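Acyl-CoA dehydrogenase (Bacillus anthracis, PDB 3OWA) probably catalyses the FAD-dependent alpha,beta-dehydrogenation of acyl-CoA thioesters, as other members of the acyl-CoA dehydrogenase family do. Local coordinates at residues A[372-380]-A[394-402]; A[540-551]-A[563-573]. One frame throughout, in Å; residues are numbered along the deposited sequence.

Contact 1 of 2, residues A[372-380]-A[394-402]; sequences LDYTVDEGV and IERMYRDSR
In the alpha-helical C-terminal domain of the acyl-CoA dehydrogenase fold, Val376 and Val380 of helix 358-383 pack against Tyr398 and Ile394 of the short helix 393-401, which runs back at 149°. Val376 divides its two methyls between neighbours: CG1 lies 4.0 Å from CB of Met397, a residue present as selenomethionine, and CG2 rests 3.8 Å from Ser401 CB. One turn on, Ile394 lays CG1 and CD1 on the backbone of Gly379, CG1 lying 3.6 Å from Val380 N, and Val380 CG2 touches Tyr398 CB at 3.7 Å, approaching the ring obliquely. CG of Tyr398 stands anti to its N (chi1 -178°), which carries the ring alongside the Asp377 carboxylate, their planes 42° apart.

The helix pair forms part of the dimer interface of this flavoprotein, and no direct hydrogen bond joins the two segments. Water supplies the polar links instead. One water donates to Asp377 OD1 and accepts from Tyr398 OH; another, 2.7 Å from Asp373 OD1, also binds Ser401 OG. Both carboxylates have stronger partners: Arg405 pairs with Asp373, whereas Arg402 and Arg405 of the second subunit form salt bridges with Asp377. The arginines probably help keep both acids ionised.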
loop_
_atom_site.group_PDB
_atom_site.type_symbol
_atom_site.label_atom_id
_atom_site.label_comp_id
_atom_site.label_asym_id
_atom_site.label_seq_id
_atom_site.Cartn_x
_atom_site.Cartn_y
_atom_site.Cartn_z
ATOM N N LEU A 372 -7.720 -5.420 3.387
ATOM C CA LEU A 372 -7.693 -5.890 2.002
ATOM C C LEU A 372 -6.501 -5.224 1.301
ATOM O O LEU A 372 -5.756 -5.889 0.563
ATOM C CB LEU A 372 -8.972 -5.516 1.253
ATOM C CG LEU A 372 -8.973 -5.849 -0.252
ATOM C CD1 LEU A 372 -8.714 -7.311 -0.492
ATOM C CD2 LEU A 372 -10.232 -5.317 -0.977
ATOM N N ASP A 373 -6.296 -3.935 1.552
ATOM C CA ASP A 373 -5.144 -3.228 0.945
ATOM C C ASP A 373 -3.820 -4.012 1.229
ATOM O O ASP A 373 -2.959 -4.202 0.342
ATOM C CB ASP A 373 -5.094 -1.820 1.552
ATOM C CG ASP A 373 -3.947 -0.976 1.029
ATOM O OD1 ASP A 373 -4.146 -0.187 0.081
ATOM O OD2 ASP A 373 -2.820 -1.090 1.556
ATOM N N TYR A 374 -3.637 -4.416 2.470
ATOM C CA TYR A 374 -2.439 -5.147 2.878
ATOM C C TYR A 374 -2.410 -6.526 2.212
ATOM O O TYR A 374 -1.359 -6.960 1.746
ATOM C CB TYR A 374 -2.431 -5.300 4.425
ATOM C CG TYR A 374 -1.326 -6.209 4.910
ATOM C CD1 TYR A 374 -0.037 -5.703 5.114
ATOM C CD2 TYR A 374 -1.557 -7.586 5.126
ATOM C CE1 TYR A 374 1.018 -6.533 5.518
ATOM C CE2 TYR A 374 -0.500 -8.428 5.523
ATOM C CZ TYR A 374 0.769 -7.879 5.746
ATOM O OH TYR A 374 1.823 -8.691 6.123
ATOM N N THR A 375 -3.533 -7.246 2.207
ATOM C CA THR A 375 -3.539 -8.595 1.649
ATOM C C THR A 375 -3.285 -8.627 0.138
ATOM O O THR A 375 -2.573 -9.510 -0.342
ATOM C CB THR A 375 -4.833 -9.410 2.006
ATOM O OG1 THR A 375 -5.945 -8.792 1.342
ATOM C CG2 THR A 375 -5.091 -9.419 3.521
ATOM N N VAL A 376 -3.803 -7.662 -0.639
ATOM C CA VAL A 376 -3.530 -7.724 -2.076
ATOM C C VAL A 376 -2.097 -7.283 -2.323
ATOM O O VAL A 376 -1.453 -7.729 -3.244
ATOM C CB VAL A 376 -4.525 -6.876 -2.993
ATOM C CG1 VAL A 376 -5.888 -7.411 -2.857
ATOM C CG2 VAL A 376 -4.553 -5.384 -2.581
ATOM N N ASP A 377 -1.579 -6.416 -1.480
ATOM C CA ASP A 377 -0.221 -6.000 -1.661
ATOM C C ASP A 377 0.760 -7.177 -1.352
ATOM O O ASP A 377 1.787 -7.353 -2.042
ATOM C CB ASP A 377 0.078 -4.818 -0.762
ATOM C CG ASP A 377 1.494 -4.322 -0.950
ATOM O OD1 ASP A 377 1.753 -3.752 -2.026
ATOM O OD2 ASP A 377 2.357 -4.510 -0.048
ATOM N N GLU A 378 0.475 -7.985 -0.324
ATOM C CA GLU A 378 1.390 -9.065 -0.059
ATOM C C GLU A 378 1.139 -10.163 -1.065
ATOM O O GLU A 378 2.021 -10.966 -1.344
ATOM C CB GLU A 378 1.219 -9.605 1.361
ATOM C CG GLU A 378 1.822 -8.623 2.461
ATOM C CD GLU A 378 3.339 -8.304 2.280
ATOM O OE1 GLU A 378 3.832 -7.359 2.939
ATOM O OE2 GLU A 378 4.041 -8.923 1.444
ATOM N N GLY A 379 -0.085 -10.217 -1.589
ATOM C CA GLY A 379 -0.398 -11.247 -2.600
ATOM C C GLY A 379 0.356 -10.984 -3.871
ATOM O O GLY A 379 0.899 -11.876 -4.503
ATOM N N VAL A 380 0.425 -9.718 -4.263
ATOM C CA VAL A 380 1.256 -9.402 -5.360
ATOM C C VAL A 380 2.731 -9.764 -5.093
ATOM O O VAL A 380 3.388 -10.325 -5.984
ATOM C CB VAL A 380 1.168 -7.844 -5.688
ATOM C CG1 VAL A 380 2.269 -7.475 -6.638
ATOM C CG2 VAL A 380 -0.241 -7.499 -6.282
ATOM N N ILE A 394 -4.423 -11.691 -9.170
ATOM C CA ILE A 394 -4.010 -10.785 -8.059
ATOM C C ILE A 394 -3.693 -9.389 -8.566
ATOM O O ILE A 394 -3.791 -8.404 -7.830
ATOM C CB ILE A 394 -2.792 -11.386 -7.243
ATOM C CG1 ILE A 394 -2.639 -10.665 -5.899
ATOM C CG2 ILE A 394 -1.480 -11.368 -8.076
ATOM C CD1 ILE A 394 -3.665 -11.093 -4.785
ATOM N N GLU A 395 -3.295 -9.281 -9.823
ATOM C CA GLU A 395 -2.968 -7.986 -10.393
ATOM C C GLU A 395 -4.232 -7.086 -10.495
ATOM O O GLU A 395 -4.211 -5.873 -10.200
ATOM C CB GLU A 395 -2.359 -8.217 -11.771
ATOM C CG GLU A 395 -1.877 -6.954 -12.557
ATOM C CD GLU A 395 -2.996 -6.164 -13.307
ATOM O OE1 GLU A 395 -2.736 -4.992 -13.636
ATOM O OE2 GLU A 395 -4.112 -6.681 -13.625
ATOM N N ARG A 396 -5.330 -7.679 -10.925
ATOM C CA ARG A 396 -6.628 -6.949 -10.962
ATOM C C ARG A 396 -7.149 -6.605 -9.579
ATOM O O ARG A 396 -7.634 -5.510 -9.358
ATOM C CB ARG A 396 -7.694 -7.843 -11.643
ATOM C CG ARG A 396 -8.903 -6.998 -12.099
ATOM C CD ARG A 396 -10.115 -7.973 -12.158
ATOM N NE ARG A 396 -10.535 -8.272 -10.790
ATOM C CZ ARG A 396 -10.759 -9.481 -10.292
ATOM N NH1 ARG A 396 -11.157 -9.597 -9.019
ATOM N NH2 ARG A 396 -10.645 -10.566 -11.048
HETATM N N MSE A 397 -7.016 -7.544 -8.623
HETATM C CA MSE A 397 -7.422 -7.284 -7.262
HETATM C C MSE A 397 -6.654 -6.122 -6.632
HETATM O O MSE A 397 -7.228 -5.298 -5.877
HETATM C CB MSE A 397 -7.172 -8.547 -6.432
HETATM C CG MSE A 397 -8.210 -9.656 -6.819
HETATM SE SE MSE A 397 -7.931 -11.176 -5.684
HETATM C CE MSE A 397 -8.510 -10.398 -4.043
ATOM N N TYR A 398 -5.355 -6.096 -6.895
ATOM C CA TYR A 398 -4.515 -5.008 -6.413
ATOM C C TYR A 398 -5.066 -3.672 -6.868
ATOM O O TYR A 398 -5.152 -2.682 -6.045
ATOM C CB TYR A 398 -3.020 -5.207 -6.877
ATOM C CG TYR A 398 -2.113 -4.101 -6.338
ATOM C CD1 TYR A 398 -1.564 -4.212 -5.083
ATOM C CD2 TYR A 398 -1.874 -2.936 -7.094
ATOM C CE1 TYR A 398 -0.744 -3.151 -4.554
ATOM C CE2 TYR A 398 -1.041 -1.908 -6.597
ATOM C CZ TYR A 398 -0.506 -2.033 -5.345
ATOM O OH TYR A 398 0.286 -1.019 -4.825
ATOM N N ARG A 399 -5.359 -3.554 -8.166
ATOM C CA ARG A 399 -5.916 -2.282 -8.728
ATOM C C ARG A 399 -7.342 -1.993 -8.230
ATOM O O ARG A 399 -7.653 -0.868 -7.882
ATOM C CB ARG A 399 -5.881 -2.238 -10.261
ATOM C CG ARG A 399 -4.462 -2.115 -10.861
ATOM C CD ARG A 399 -4.465 -2.055 -12.392
ATOM N NE ARG A 399 -4.853 -3.333 -12.985
ATOM C CZ ARG A 399 -6.067 -3.665 -13.413
ATOM N NH1 ARG A 399 -7.074 -2.790 -13.374
ATOM N NH2 ARG A 399 -6.262 -4.871 -13.943
ATOM N N ASP A 400 -8.180 -3.022 -8.093
ATOM C CA ASP A 400 -9.566 -2.792 -7.694
ATOM C C ASP A 400 -9.606 -2.291 -6.255
ATOM O O ASP A 400 -10.541 -1.572 -5.876
ATOM C CB ASP A 400 -10.385 -4.114 -7.762
ATOM C CG ASP A 400 -10.593 -4.653 -9.198
ATOM O OD1 ASP A 400 -10.357 -3.958 -10.241
ATOM O OD2 ASP A 400 -11.051 -5.840 -9.281
ATOM N N SER A 401 -8.680 -2.750 -5.402
ATOM C CA SER A 401 -8.760 -2.535 -3.966
ATOM C C SER A 401 -8.639 -1.040 -3.649
ATOM O O SER A 401 -9.274 -0.532 -2.710
ATOM C CB SER A 401 -7.584 -3.272 -3.277
ATOM O OG SER A 401 -7.404 -2.865 -1.913
ATOM N N ARG A 402 -7.863 -0.336 -4.454
ATOM C CA ARG A 402 -7.371 1.007 -4.004
ATOM C C ARG A 402 -8.537 2.004 -3.725
ATOM O O ARG A 402 -8.450 2.914 -2.810
ATOM C CB ARG A 402 -6.339 1.529 -5.029
ATOM C CG ARG A 402 -5.687 2.905 -4.646
ATOM C CD ARG A 402 -4.998 2.682 -3.246
ATOM N NE ARG A 402 -4.483 3.888 -2.599
ATOM C CZ ARG A 402 -5.208 4.763 -1.894
ATOM N NH1 ARG A 402 -6.511 4.603 -1.703
ATOM N NH2 ARG A 402 -4.606 5.799 -1.334
HETATM O O HOH W 1 -5.662 -0.982 -2.019
HETATM O O HOH W 2 1.142 -1.298 -2.558
#

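Contact 2 of 2, residues A[540-551]-A[563-573]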
loop_
_atom_site.group_PDB
_atom_site.type_symbol
_atom_site.label_atom_id
_atom_site.label_comp_id
_atom_site.label_asym_id
_atom_site.label_seq_id
_atom_site.Cartn_x
_atom_site.Cartn_y
_atom_site.Cartn_z
ATOM N N PHE A 540 -2.525 -4.535 19.837
ATOM C CA PHE A 540 -2.319 -3.898 21.147
ATOM C C PHE A 540 -1.064 -3.028 21.184
ATOM O O PHE A 540 -1.085 -1.934 21.745
ATOM C CB PHE A 540 -2.248 -4.940 22.254
ATOM C CG PHE A 540 -2.318 -4.345 23.633
ATOM C CD1 PHE A 540 -3.544 -3.923 24.157
ATOM C CD2 PHE A 540 -1.165 -4.190 24.396
ATOM C CE1 PHE A 540 -3.625 -3.377 25.453
ATOM C CE2 PHE A 540 -1.230 -3.633 25.695
ATOM C CZ PHE A 540 -2.455 -3.234 26.220
ATOM N N ASN A 541 0.017 -3.534 20.578
ATOM C CA ASN A 541 1.203 -2.722 20.286
ATOM C C ASN A 541 0.886 -1.403 19.563
ATOM O O ASN A 541 1.303 -0.326 20.020
ATOM C CB ASN A 541 2.285 -3.558 19.549
ATOM C CG ASN A 541 2.951 -4.609 20.476
ATOM O OD1 ASN A 541 2.819 -4.552 21.704
ATOM N ND2 ASN A 541 3.684 -5.554 19.875
ATOM N N GLU A 542 0.118 -1.461 18.474
ATOM C CA GLU A 542 -0.335 -0.221 17.812
ATOM C C GLU A 542 -1.148 0.716 18.728
ATOM O O GLU A 542 -0.951 1.942 18.692
ATOM C CB GLU A 542 -1.158 -0.521 16.552
ATOM C CG GLU A 542 -0.384 -1.380 15.555
ATOM C CD GLU A 542 -1.156 -1.728 14.297
ATOM O OE1 GLU A 542 -2.349 -1.347 14.201
ATOM O OE2 GLU A 542 -0.557 -2.388 13.399
ATOM N N ILE A 543 -2.071 0.139 19.504
ATOM C CA ILE A 543 -2.860 0.919 20.469
ATOM C C ILE A 543 -1.969 1.708 21.411
ATOM O O ILE A 543 -2.166 2.909 21.598
ATOM C CB ILE A 543 -3.835 0.021 21.265
ATOM C CG1 ILE A 543 -5.015 -0.358 20.365
ATOM C CG2 ILE A 543 -4.326 0.740 22.565
ATOM C CD1 ILE A 543 -6.001 -1.369 20.983
ATOM N N GLU A 544 -0.970 1.026 21.962
ATOM C CA GLU A 544 0.010 1.643 22.855
ATOM C C GLU A 544 0.724 2.804 22.200
ATOM O O GLU A 544 0.872 3.858 22.813
ATOM C CB GLU A 544 1.040 0.619 23.339
ATOM C CG GLU A 544 2.068 1.225 24.319
ATOM C CD GLU A 544 3.009 0.186 24.933
ATOM O OE1 GLU A 544 2.802 -1.033 24.728
ATOM O OE2 GLU A 544 3.975 0.594 25.623
ATOM N N ALA A 545 1.181 2.617 20.963
ATOM C CA ALA A 545 1.846 3.715 20.239
ATOM C C ALA A 545 0.919 4.895 19.927
ATOM O O ALA A 545 1.356 6.045 19.968
ATOM C CB ALA A 545 2.515 3.212 18.953
ATOM N N HIS A 546 -0.338 4.606 19.563
ATOM C CA HIS A 546 -1.321 5.676 19.319
ATOM C C HIS A 546 -1.601 6.471 20.593
ATOM O O HIS A 546 -1.772 7.687 20.532
ATOM C CB HIS A 546 -2.643 5.122 18.772
ATOM C CG HIS A 546 -2.550 4.662 17.351
ATOM N ND1 HIS A 546 -1.983 5.432 16.362
ATOM C CD2 HIS A 546 -2.953 3.516 16.750
ATOM C CE1 HIS A 546 -2.037 4.780 15.213
ATOM N NE2 HIS A 546 -2.621 3.613 15.421
ATOM N N ALA A 547 -1.676 5.768 21.723
ATOM C CA ALA A 547 -1.933 6.425 23.008
ATOM C C ALA A 547 -0.773 7.317 23.416
ATOM O O ALA A 547 -0.991 8.452 23.808
ATOM C CB ALA A 547 -2.251 5.395 24.105
ATOM N N LYS A 548 0.452 6.803 23.313
ATOM C CA LYS A 548 1.658 7.583 23.609
ATOM C C LYS A 548 1.719 8.879 22.818
ATOM O O LYS A 548 1.968 9.933 23.398
ATOM C CB LYS A 548 2.942 6.788 23.314
ATOM C CG LYS A 548 3.290 5.756 24.363
ATOM C CD LYS A 548 4.726 5.245 24.180
ATOM C CE LYS A 548 4.940 3.925 24.949
ATOM N NZ LYS A 548 6.396 3.616 25.167
ATOM N N GLU A 549 1.513 8.792 21.499
ATOM C CA GLU A 549 1.528 9.980 20.636
ATOM C C GLU A 549 0.470 10.993 21.062
ATOM O O GLU A 549 0.724 12.200 21.090
ATOM C CB GLU A 549 1.330 9.628 19.137
ATOM C CG GLU A 549 1.453 10.876 18.233
ATOM C CD GLU A 549 1.300 10.586 16.732
ATOM O OE1 GLU A 549 0.189 10.258 16.278
ATOM O OE2 GLU A 549 2.298 10.710 15.992
ATOM N N THR A 550 -0.714 10.498 21.405
ATOM C CA THR A 550 -1.780 11.385 21.867
ATOM C C THR A 550 -1.474 12.018 23.236
ATOM O O THR A 550 -1.744 13.195 23.429
ATOM C CB THR A 550 -3.111 10.681 21.901
ATOM O OG1 THR A 550 -3.369 10.127 20.605
ATOM C CG2 THR A 550 -4.213 11.673 22.242
ATOM N N LEU A 551 -0.923 11.243 24.174
ATOM C CA LEU A 551 -0.570 11.785 25.513
ATOM C C LEU A 551 0.492 12.882 25.419
ATOM O O LEU A 551 0.381 13.923 26.051
ATOM C CB LEU A 551 -0.131 10.668 26.491
ATOM C CG LEU A 551 -1.224 9.706 26.985
ATOM C CD1 LEU A 551 -0.662 8.536 27.825
ATOM C CD2 LEU A 551 -2.273 10.463 27.775
HETATM N N MSE A 563 0.683 10.434 33.402
HETATM C CA MSE A 563 -0.116 9.755 32.378
HETATM C C MSE A 563 0.626 8.606 31.680
HETATM O O MSE A 563 0.050 7.540 31.490
HETATM C CB MSE A 563 -0.671 10.768 31.374
HETATM C CG MSE A 563 -1.646 11.768 32.002
HETATM SE SE MSE A 563 -3.045 10.922 33.076
HETATM C CE MSE A 563 -3.899 12.503 33.860
ATOM N N LEU A 564 1.898 8.817 31.329
ATOM C CA LEU A 564 2.727 7.765 30.715
ATOM C C LEU A 564 2.998 6.547 31.611
ATOM O O LEU A 564 3.073 5.424 31.107
ATOM C CB LEU A 564 4.038 8.318 30.128
ATOM C CG LEU A 564 4.034 9.289 28.925
ATOM C CD1 LEU A 564 5.440 9.762 28.583
ATOM C CD2 LEU A 564 3.365 8.702 27.656
ATOM N N SER A 565 3.162 6.763 32.927
ATOM C CA SER A 565 3.256 5.652 33.891
ATOM C C SER A 565 1.923 4.919 34.037
ATOM O O SER A 565 1.899 3.702 34.212
ATOM C CB SER A 565 3.685 6.146 35.285
ATOM O OG SER A 565 4.927 6.819 35.220
ATOM N N SER A 566 0.821 5.663 34.001
ATOM C CA SER A 566 -0.520 5.036 33.980
ATOM C C SER A 566 -0.677 4.135 32.733
ATOM O O SER A 566 -1.246 3.040 32.817
ATOM C CB SER A 566 -1.645 6.082 34.038
ATOM O OG SER A 566 -1.625 6.801 35.270
ATOM N N LEU A 567 -0.151 4.602 31.599
ATOM C CA LEU A 567 -0.210 3.851 30.339
ATOM C C LEU A 567 0.670 2.603 30.412
ATOM O O LEU A 567 0.246 1.519 29.993
ATOM C CB LEU A 567 0.176 4.733 29.141
ATOM C CG LEU A 567 0.257 4.079 27.744
ATOM C CD1 LEU A 567 -1.050 3.338 27.356
ATOM C CD2 LEU A 567 0.639 5.102 26.680
ATOM N N ARG A 568 1.874 2.760 30.970
ATOM C CA ARG A 568 2.793 1.637 31.208
ATOM C C ARG A 568 2.156 0.561 32.098
ATOM O O ARG A 568 2.276 -0.634 31.822
ATOM C CB ARG A 568 4.120 2.133 31.803
ATOM C CG ARG A 568 5.305 1.194 31.592
ATOM C CD ARG A 568 5.665 0.396 32.860
ATOM N NE ARG A 568 5.885 1.250 34.035
ATOM C CZ ARG A 568 7.072 1.704 34.435
ATOM N NH1 ARG A 568 8.178 1.395 33.765
ATOM N NH2 ARG A 568 7.153 2.473 35.514
ATOM N N LYS A 569 1.463 0.999 33.145
ATOM C CA LYS A 569 0.691 0.108 34.017
ATOM C C LYS A 569 -0.423 -0.625 33.257
ATOM O O LYS A 569 -0.696 -1.796 33.528
ATOM C CB LYS A 569 0.087 0.885 35.201
ATOM C CG LYS A 569 1.085 1.195 36.327
ATOM C CD LYS A 569 0.457 2.011 37.450
ATOM C CE LYS A 569 1.534 2.642 38.341
ATOM N NZ LYS A 569 0.953 3.618 39.313
ATOM N N LEU A 570 -1.057 0.064 32.310
ATOM C CA LEU A 570 -2.142 -0.530 31.543
ATOM C C LEU A 570 -1.614 -1.447 30.458
ATOM O O LEU A 570 -2.317 -2.297 29.947
ATOM C CB LEU A 570 -3.024 0.556 30.940
ATOM C CG LEU A 570 -4.031 1.181 31.903
ATOM C CD1 LEU A 570 -4.747 2.283 31.184
ATOM C CD2 LEU A 570 -5.031 0.156 32.454
ATOM N N THR A 571 -0.341 -1.308 30.159
ATOM C CA THR A 571 0.193 -1.921 28.968
ATOM C C THR A 571 1.176 -3.073 29.225
ATOM O O THR A 571 1.494 -3.854 28.320
ATOM C CB THR A 571 0.753 -0.807 28.077
ATOM O OG1 THR A 571 0.382 -1.060 26.730
ATOM C CG2 THR A 571 2.237 -0.623 28.259
ATOM N N ARG A 572 1.618 -3.183 30.475
ATOM C CA ARG A 572 2.535 -4.236 30.913
ATOM C C ARG A 572 1.937 -5.645 30.792
ATOM O O ARG A 572 0.821 -5.896 31.257
ATOM C CB ARG A 572 2.932 -3.990 32.376
ATOM C CG ARG A 572 3.841 -2.780 32.591
ATOM C CD ARG A 572 4.770 -2.959 33.794
ATOM N NE ARG A 572 4.118 -3.650 34.909
ATOM C CZ ARG A 572 4.314 -4.932 35.225
ATOM N NH1 ARG A 572 5.152 -5.688 34.521
ATOM N NH2 ARG A 572 3.671 -5.466 36.256
ATOM N N HIS A 573 2.684 -6.554 30.176
ATOM C CA HIS A 573 2.304 -7.965 30.106
ATOM C C HIS A 573 3.470 -8.783 29.610
ATOM O O HIS A 573 4.471 -8.222 29.183
ATOM C CB HIS A 573 1.099 -8.184 29.183
ATOM C CG HIS A 573 1.397 -7.972 27.730
ATOM N ND1 HIS A 573 1.544 -6.719 27.174
ATOM C CD2 HIS A 573 1.546 -8.855 26.713
ATOM C CE1 HIS A 573 1.771 -6.839 25.876
ATOM N NE2 HIS A 573 1.768 -8.125 25.569
HETATM O O HOH W 3 4.157 -3.048 26.921
#
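Glu544 reaches across to Thr571 near the C-terminal end of helix 557-571, and every atom of its side chain meets the threonine. CB lies 3.8 Å from Thr571 OG1, and CG passes the same hydroxyl. With CG anti to the backbone N (chi1 -178°) and the chain extended beyond it, the side chain crosses that of Thr571 at about a right angle. CD touches both the hydroxyl and the methyl of Thr571. At the tip the two oxygens part company: OE1 accepts a weak hydrogen bond from Thr571 OG1 at 3.1 Å, while OE2 sits 3.4 Å from the methyl CG2 of Thr571. A water donating to both Glu544 OE1 and Thr571 O adds a second polar link.

The setting is an antiparallel helical hairpin, helices 526-554 and 557-571 lying at 171° within the C-terminal part of the chain. Its apolar centre is a knob-into-hole fit, with Leu567 seated among Glu544, Ala547, Lys548 and Leu551; Leu567 CD2 touches Lys548 CG at 3.6 Å. Towards the turn, Leu551 spreads its methyls, CD1 to Leu564 CD2 and CD2 to Met563 CB, each at 4.0 Å. Helix 458-482 covers Ala547, Leu551 and Leu570 from another side.

At the far end Phe540 brings CE2 to 3.2 Å from Thr571 OG1 and turns its ring edge to Leu570 O. The His573 ring meets Phe540 obliquely, its CE1 near CD2. His573 ND1 donates to Thr571 O, 3.1 Å away and nearly straight at 167°, with the acceptor in the imidazole plane, which helps to orient the ring.

How the contacts relate
Both contacts pair antiparallel helices that follow one another closely in sequence, yet they share no helix and belong to different parts of the C-terminal helical region, their centres 32 Å apart. Contact 1 is more deeply buried and nearer the centre of the chain, with FAD about 8 Å from the side chain of Arg402; contact 2 is partly buried and farther out. The axes of the short segments approach to 9.0 Å in contact 1 and 10.6 Å in contact 2. Contact 1 joins valine, isoleucine and tyrosine packing to two water bridges, contact 2 leucine packing to one water bridge and one weak direct bond. Intersubunit salt bridges distinguish contact 1; contact 2 meets the second subunit through packing.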